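Local coordinates for acyl-[acyl-carrier-protein]--UDP-N-acetylglucosamine O-acyltransferase (Acinetobacter baumannii, PDB 4E6U) that probably transfers a hydroxyacyl chain from acyl carrier protein to UDP-N-acetylglucosamine, an early step of lipopolysaccharide synthesis, as a trimer of left-handed beta-helices, at residues A[21-26]-A[40-45]; A[169-174]-A[181-186]; A[215-220]-A[247-252]. All blocks are in the same frame, centred on the assembly; numbering follows the deposited sequence. Where two conformers were deposited one is given.

Contact 1: residues A[21-26]-A[40-45]. With SO4 (sulfate ion), chain C.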
# COMPACT_ATOMS: atom_id res chain seq x y z
N VAL A 21 7.65 15.25 -27.64
CA VAL A 21 8.73 14.89 -28.55
C VAL A 21 9.13 13.46 -28.25
O VAL A 21 9.48 13.13 -27.11
CB VAL A 21 9.94 15.82 -28.41
CG1 VAL A 21 11.10 15.33 -29.29
CG2 VAL A 21 9.58 17.27 -28.77
N ILE A 22 9.06 12.61 -29.26
CA ILE A 22 9.24 11.19 -29.12
C ILE A 22 10.45 10.77 -29.93
O ILE A 22 10.50 11.01 -31.14
CB ILE A 22 8.00 10.41 -29.63
CG1 ILE A 22 6.68 10.97 -29.04
CG2 ILE A 22 8.14 8.91 -29.36
CD1 ILE A 22 6.57 10.85 -27.53
N ALA A 23 11.42 10.15 -29.28
CA ALA A 23 12.64 9.71 -29.97
C ALA A 23 12.42 8.44 -30.75
O ALA A 23 11.31 7.85 -30.76
CB ALA A 23 13.77 9.53 -28.96
N SER A 24 13.48 8.00 -31.42
CA SER A 24 13.46 6.77 -32.18
C SER A 24 13.21 5.53 -31.32
O SER A 24 13.59 5.48 -30.14
CB SER A 24 14.78 6.59 -32.94
OG SER A 24 15.87 6.46 -32.05
N ASP A 25 12.59 4.56 -31.95
CA ASP A 25 12.29 3.24 -31.41
C ASP A 25 11.55 3.25 -30.07
O ASP A 25 11.69 2.32 -29.27
CB ASP A 25 13.52 2.28 -31.40
CG ASP A 25 14.33 2.33 -32.68
OD1 ASP A 25 13.79 1.96 -33.74
OD2 ASP A 25 15.51 2.70 -32.61
N VAL A 26 10.75 4.29 -29.84
CA VAL A 26 9.89 4.34 -28.65
C VAL A 26 8.64 3.53 -28.90
O VAL A 26 8.04 3.61 -29.98
CB VAL A 26 9.56 5.79 -28.29
CG1 VAL A 26 8.42 5.86 -27.25
CG2 VAL A 26 10.81 6.47 -27.73
N ILE A 40 10.35 11.74 -24.63
CA ILE A 40 10.60 10.32 -24.38
C ILE A 40 11.79 9.86 -25.20
O ILE A 40 11.76 9.91 -26.44
CB ILE A 40 9.39 9.43 -24.66
CG1 ILE A 40 8.17 9.97 -23.89
CG2 ILE A 40 9.69 7.98 -24.28
CD1 ILE A 40 6.93 9.12 -24.08
N GLY A 41 12.83 9.42 -24.50
CA GLY A 41 14.09 9.04 -25.10
C GLY A 41 14.10 7.68 -25.76
O GLY A 41 13.24 6.81 -25.54
N ALA A 42 15.12 7.47 -26.58
CA ALA A 42 15.19 6.34 -27.47
C ALA A 42 15.11 5.02 -26.74
O ALA A 42 15.73 4.83 -25.69
CB ALA A 42 16.50 6.42 -28.29
N GLY A 43 14.35 4.10 -27.31
CA GLY A 43 14.27 2.76 -26.79
C GLY A 43 13.34 2.56 -25.60
O GLY A 43 13.21 1.45 -25.10
N THR A 44 12.74 3.63 -25.12
CA THR A 44 11.82 3.52 -23.99
C THR A 44 10.54 2.86 -24.45
O THR A 44 10.06 3.07 -25.57
CB THR A 44 11.60 4.91 -23.37
OG1 THR A 44 12.74 5.23 -22.57
CG2 THR A 44 10.35 4.94 -22.46
N LYS A 45 10.01 2.01 -23.58
CA LYS A 45 8.74 1.31 -23.82
C LYS A 45 7.73 1.61 -22.73
O LYS A 45 8.00 1.40 -21.54
CB LYS A 45 8.95 -0.21 -23.87
CG LYS A 45 7.65 -1.02 -23.94
CD LYS A 45 7.93 -2.52 -24.05
CE LYS A 45 6.63 -3.29 -24.17
NZ LYS A 45 6.87 -4.75 -24.36
S SO4 C . 4.34 -7.42 -23.33
O1 SO4 C . 4.23 -7.87 -24.72
O2 SO4 C . 5.44 -8.12 -22.67
O3 SO4 C . 4.60 -5.98 -23.31
O4 SO4 C . 3.07 -7.71 -22.63
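Two type II turns, A23 to V26 and G41 to T44, lie one above the other here, and the carbonyl of S24 joins them: its oxygen accepts the N-H of G43 at 3.2 Å and also lies close to A42 CA, a CA-H...O contact. Before the turns the two segments pair as parallel strands, I22 bridging to I40. I40 is gripped at both ends of its backbone, with I40 N giving to V21 O at 3.0 Å and I40 O taking the amide of A23 N at 2.9 Å. The side chains of I22 and I40 lie side by side, pointing the same way, CD1 of I22 being 3.9 Å from CD1 of I40. V26 crosses I40 at about a right angle, V26 CG1 meeting I40 CG2 at 3.9 Å. Separately, V26 CG2, anti to its own carbonyl carbon, comes 3.3 Å from G41 O. A42 CB meets A23 CB. The extended chain of K45 leads away to a sulfate ion, probably from the crystallisation liquor, NZ to O3 at 2.8 Å. T44 OG1 bonds to the following turn at G59 and N62. Such coil-on-coil stacking of turns and short parallel strands is the hallmark of the left-handed beta-helix built from hexapeptide repeats.

Contact 2: residues A[169-174]-A[181-186]; sequences SYSMIG and KDVPAY
The carbonyl oxygen of S169 takes the N-H of Y186 at 2.9 Å, the one hydrogen bond between 169-174 and 181-186. Its donor lies in the carbonyl plane, with 155° at the hydrogen, and A185 CA approaches the same oxygen at 3.2 Å in a CA-H...O contact. With Y186 N and A185 CA both reaching S169 O, the A185-Y186 peptide is laid against that carbonyl; A185 CB is a further contact of the same oxygen. Beside this bond, the rings of Y170 and Y186 run side by side, pointing the same way. Their planes differ by only 9°, yet the centroids are 5.8 Å apart: the rings are slid so far that they barely overlap, and the touch is made by Y170 CD1 against Y186 CE1 at 3.6 Å. Both residues hold CG beside the backbone N, anti to the carbonyl carbon, which helps explain the matched direction. Y186 CD1 adds a contact to Y170 CB. On the V183 side, S171 CB packs on V183 CG1 at 3.8 Å and on P184 O at 3.7 Å, while S171 OG turns back to D168 O.

Neighbours fix several of these groups. H152 meets the Y170 ring nearly parallel; Y186 OH bonds to E248 O, and L251 of helix 250-258 lies against A185 and Y186. D182, next to V183, bonds through its carboxylate to K166 N and S259 OG. Y170 and Y186 both have positive phi near 70°, and the bond from Y186 N to S169 O joins their two bends. This resembles the turn-on-turn arrangement of a left-handed beta-helix, here at its C-terminal end, where the chain leads into strand 187-191, its hairpin with 194-199, and then the helices.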
# COMPACT_ATOMS: atom_id res chain seq x y z
N SER A 169 23.98 6.13 -0.03
CA SER A 169 24.32 4.99 -0.87
C SER A 169 24.63 3.72 -0.11
O SER A 169 25.21 3.78 0.98
CB SER A 169 25.46 5.34 -1.81
OG SER A 169 25.07 6.40 -2.66
N TYR A 170 24.22 2.58 -0.68
CA TYR A 170 24.50 1.24 -0.15
C TYR A 170 23.77 0.90 1.14
O TYR A 170 24.03 -0.14 1.76
CB TYR A 170 26.02 1.00 0.03
CG TYR A 170 26.85 1.31 -1.20
CD1 TYR A 170 27.64 2.45 -1.25
CD2 TYR A 170 26.83 0.46 -2.32
CE1 TYR A 170 28.41 2.75 -2.38
CE2 TYR A 170 27.58 0.74 -3.45
CZ TYR A 170 28.36 1.89 -3.48
OH TYR A 170 29.11 2.16 -4.60
N SER A 171 22.86 1.77 1.56
CA SER A 171 22.03 1.49 2.73
C SER A 171 20.91 0.50 2.37
O SER A 171 20.59 0.30 1.18
CB SER A 171 21.44 2.78 3.29
OG SER A 171 20.59 3.42 2.34
N MET A 172 20.34 -0.11 3.39
CA MET A 172 19.22 -1.03 3.22
C MET A 172 18.18 -0.74 4.26
O MET A 172 18.48 -0.66 5.45
CB MET A 172 19.66 -2.48 3.36
CG MET A 172 20.67 -2.94 2.32
SD MET A 172 21.05 -4.71 2.41
CE MET A 172 19.43 -5.42 2.11
N ILE A 173 16.95 -0.57 3.80
CA ILE A 173 15.81 -0.34 4.68
C ILE A 173 15.01 -1.63 4.72
O ILE A 173 14.58 -2.13 3.68
CB ILE A 173 14.95 0.87 4.18
CG1 ILE A 173 15.71 2.18 4.44
CG2 ILE A 173 13.58 0.90 4.87
CD1 ILE A 173 15.20 3.37 3.66
N GLY A 174 14.80 -2.18 5.91
CA GLY A 174 14.04 -3.43 6.04
C GLY A 174 12.59 -3.25 5.64
O GLY A 174 12.05 -2.15 5.68
N LYS A 181 14.15 9.73 10.01
CA LYS A 181 15.41 10.47 10.05
C LYS A 181 16.34 9.89 8.98
O LYS A 181 15.98 8.95 8.28
CB LYS A 181 16.04 10.39 11.44
CG LYS A 181 15.22 11.13 12.50
CD LYS A 181 15.95 11.18 13.81
CE LYS A 181 15.15 11.92 14.84
NZ LYS A 181 15.79 11.77 16.18
N ASP A 182 17.53 10.47 8.85
CA ASP A 182 18.42 10.08 7.76
C ASP A 182 19.03 8.72 7.99
O ASP A 182 19.29 8.33 9.15
CB ASP A 182 19.54 11.09 7.60
CG ASP A 182 19.06 12.43 7.10
OD1 ASP A 182 17.86 12.61 6.78
OD2 ASP A 182 19.93 13.32 7.01
N VAL A 183 19.28 7.99 6.90
CA VAL A 183 19.95 6.71 6.96
C VAL A 183 21.29 6.86 6.27
O VAL A 183 21.36 7.03 5.06
CB VAL A 183 19.12 5.57 6.32
CG1 VAL A 183 19.86 4.23 6.40
CG2 VAL A 183 17.76 5.47 7.01
N PRO A 184 22.38 6.81 7.05
CA PRO A 184 23.69 7.05 6.44
C PRO A 184 24.14 5.95 5.48
O PRO A 184 23.58 4.84 5.46
CB PRO A 184 24.63 7.12 7.66
CG PRO A 184 23.75 7.49 8.78
CD PRO A 184 22.45 6.77 8.52
N ALA A 185 25.16 6.28 4.69
CA ALA A 185 25.76 5.35 3.74
C ALA A 185 26.09 4.04 4.40
O ALA A 185 26.58 4.02 5.55
CB ALA A 185 27.03 5.97 3.11
N TYR A 186 25.83 2.93 3.71
CA TYR A 186 26.13 1.56 4.18
C TYR A 186 25.27 1.04 5.33
O TYR A 186 25.44 -0.11 5.73
CB TYR A 186 27.60 1.39 4.62
CG TYR A 186 28.62 2.05 3.75
CD1 TYR A 186 28.85 1.61 2.45
CD2 TYR A 186 29.39 3.11 4.25
CE1 TYR A 186 29.81 2.22 1.65
CE2 TYR A 186 30.35 3.72 3.47
CZ TYR A 186 30.56 3.27 2.17
OH TYR A 186 31.52 3.89 1.41

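Contact 3: residues A[215-220]-A[247-252]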
# COMPACT_ATOMS: atom_id res chain seq x y z
N GLN A 215 36.17 -3.61 8.28
CA GLN A 215 36.51 -3.35 9.69
C GLN A 215 36.51 -1.85 10.02
O GLN A 215 35.99 -1.44 11.06
CB GLN A 215 37.85 -4.01 10.06
CG GLN A 215 38.39 -3.68 11.45
CD GLN A 215 37.52 -4.19 12.60
OE1 GLN A 215 36.78 -5.17 12.46
NE2 GLN A 215 37.61 -3.53 13.75
N GLY A 216 37.08 -1.03 9.14
CA GLY A 216 37.04 0.43 9.29
C GLY A 216 35.61 0.96 9.36
O GLY A 216 35.29 1.82 10.18
N LEU A 217 34.74 0.47 8.48
CA LEU A 217 33.36 0.92 8.47
C LEU A 217 32.59 0.45 9.71
O LEU A 217 31.75 1.18 10.22
CB LEU A 217 32.66 0.49 7.18
CG LEU A 217 33.31 1.01 5.88
CD1 LEU A 217 32.63 0.40 4.67
CD2 LEU A 217 33.26 2.53 5.81
N ARG A 218 32.93 -0.73 10.21
CA ARG A 218 32.35 -1.23 11.45
C ARG A 218 32.77 -0.38 12.65
O ARG A 218 31.95 -0.08 13.52
CB ARG A 218 32.70 -2.69 11.68
CG ARG A 218 32.02 -3.61 10.66
CD ARG A 218 32.53 -5.03 10.72
NE ARG A 218 32.01 -5.74 11.87
CZ ARG A 218 31.95 -7.07 11.96
NH1 ARG A 218 32.38 -7.83 10.95
NH2 ARG A 218 31.47 -7.64 13.06
N GLU A 219 34.03 0.04 12.67
CA GLU A 219 34.51 0.94 13.72
C GLU A 219 33.82 2.29 13.62
O GLU A 219 33.40 2.86 14.63
CB GLU A 219 36.03 1.11 13.66
CG GLU A 219 36.83 -0.17 13.93
CD GLU A 219 38.31 0.01 13.67
OE1 GLU A 219 39.11 -0.73 14.29
OE2 GLU A 219 38.69 0.89 12.86
N ALA A 220 33.66 2.78 12.39
CA ALA A 220 32.95 4.02 12.18
C ALA A 220 31.51 3.94 12.68
O ALA A 220 31.00 4.86 13.32
CB ALA A 220 33.00 4.42 10.69
N PRO A 247 39.23 5.16 2.62
CA PRO A 247 38.62 6.29 1.93
C PRO A 247 37.10 6.15 1.77
O PRO A 247 36.40 7.16 1.64
CB PRO A 247 39.33 6.30 0.57
CG PRO A 247 39.94 4.98 0.43
CD PRO A 247 40.28 4.52 1.81
N GLU A 248 36.62 4.91 1.82
CA GLU A 248 35.19 4.60 1.75
C GLU A 248 34.41 5.20 2.92
O GLU A 248 33.20 5.41 2.84
CB GLU A 248 34.98 3.08 1.71
CG GLU A 248 35.57 2.40 0.45
CD GLU A 248 37.06 2.10 0.53
OE1 GLU A 248 37.70 2.41 1.55
OE2 GLU A 248 37.61 1.53 -0.45
N ALA A 249 35.10 5.51 4.02
CA ALA A 249 34.44 6.16 5.15
C ALA A 249 33.97 7.58 4.85
O ALA A 249 33.14 8.14 5.59
CB ALA A 249 35.34 6.12 6.39
N GLN A 250 34.45 8.18 3.76
CA GLN A 250 34.00 9.52 3.40
C GLN A 250 32.48 9.61 3.16
O GLN A 250 31.86 10.63 3.47
CB GLN A 250 34.77 10.08 2.20
CG GLN A 250 34.44 11.54 1.87
CD GLN A 250 34.78 12.52 2.99
OE1 GLN A 250 35.88 12.49 3.53
NE2 GLN A 250 33.84 13.39 3.33
N LEU A 251 31.89 8.55 2.63
CA LEU A 251 30.43 8.53 2.45
C LEU A 251 29.66 8.63 3.76
O LEU A 251 28.61 9.28 3.81
CB LEU A 251 29.97 7.28 1.67
CG LEU A 251 30.39 7.12 0.21
CD1 LEU A 251 29.52 6.02 -0.41
CD2 LEU A 251 30.28 8.42 -0.59
N LEU A 252 30.17 8.01 4.82
CA LEU A 252 29.58 8.15 6.15
C LEU A 252 29.71 9.55 6.69
O LEU A 252 28.77 10.09 7.26
CB LEU A 252 30.19 7.17 7.16
CG LEU A 252 29.71 5.72 7.13
CD1 LEU A 252 30.62 4.86 8.00
CD2 LEU A 252 28.28 5.64 7.64
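In the C-terminal helical domain, 215-220 of helix 211-225 packs against 247-252, the segment leading into helix 250-258. The nearest pair of CA atoms, L217 and A249, is 6.3 Å apart, consistent with the small side chain of A249. L217 has the largest share of the contact. Its CG stands beside the backbone N, anti to the carbonyl carbon (chi1 -59°), and chi2 of 174° sets CD1 anti to CA, leaving CD2 as the branch that faces the other segment. That one methyl lies over the backbone of the second segment, 3.9 Å from A249 CA, and touches A249 CB at 4.2 Å and L252 CD1 at 4.1 Å. E248 backs the same methyl with its backbone carbon, E248 C lying 4.1 Å from L217 CD2.

A220, one helical turn after L217, faces the partner with CB and meets L252 CD1 at 3.6 Å, the shortest approach between the two segments. L252 CD1 thus sits against both L217 CD2 and A220 CB. The interaction is wholly apolar, as befits the buried side of a small helical bundle: I238 of helix 231-241 packs on both A220 and A249, I224 meets L252, and M204 of helix 201-206 covers L217. This bundle follows the beta-helix in the LpxA family.

Within 247-252 the backbone bonds span three residues, Q250 N giving to P247 O at 3.1 Å and L252 N giving weakly to A249 O. The side chain of E248 touches W209 and T213.

How the contacts relate
From the N terminus, contact 1 closes first, joining two successive coils near the start of the beta-helix. The chain then winds on through the remaining coils before contact 2 closes a short loop around strand 178-179, where the beta-helix ends. Contact 3 closes a longer loop that takes in helix 231-241. The three loops follow one another in series, none nested or crossed. Contact 1 stands apart on the opposite side of the chain's centre, its centre about 34 Å from that of contact 2 and about 41 Å from that of contact 3. Contacts 2 and 3 touch, A185 CB packing on L251 CB at 3.5 Å, so the end of the beta-helix and the helical domain are directly joined.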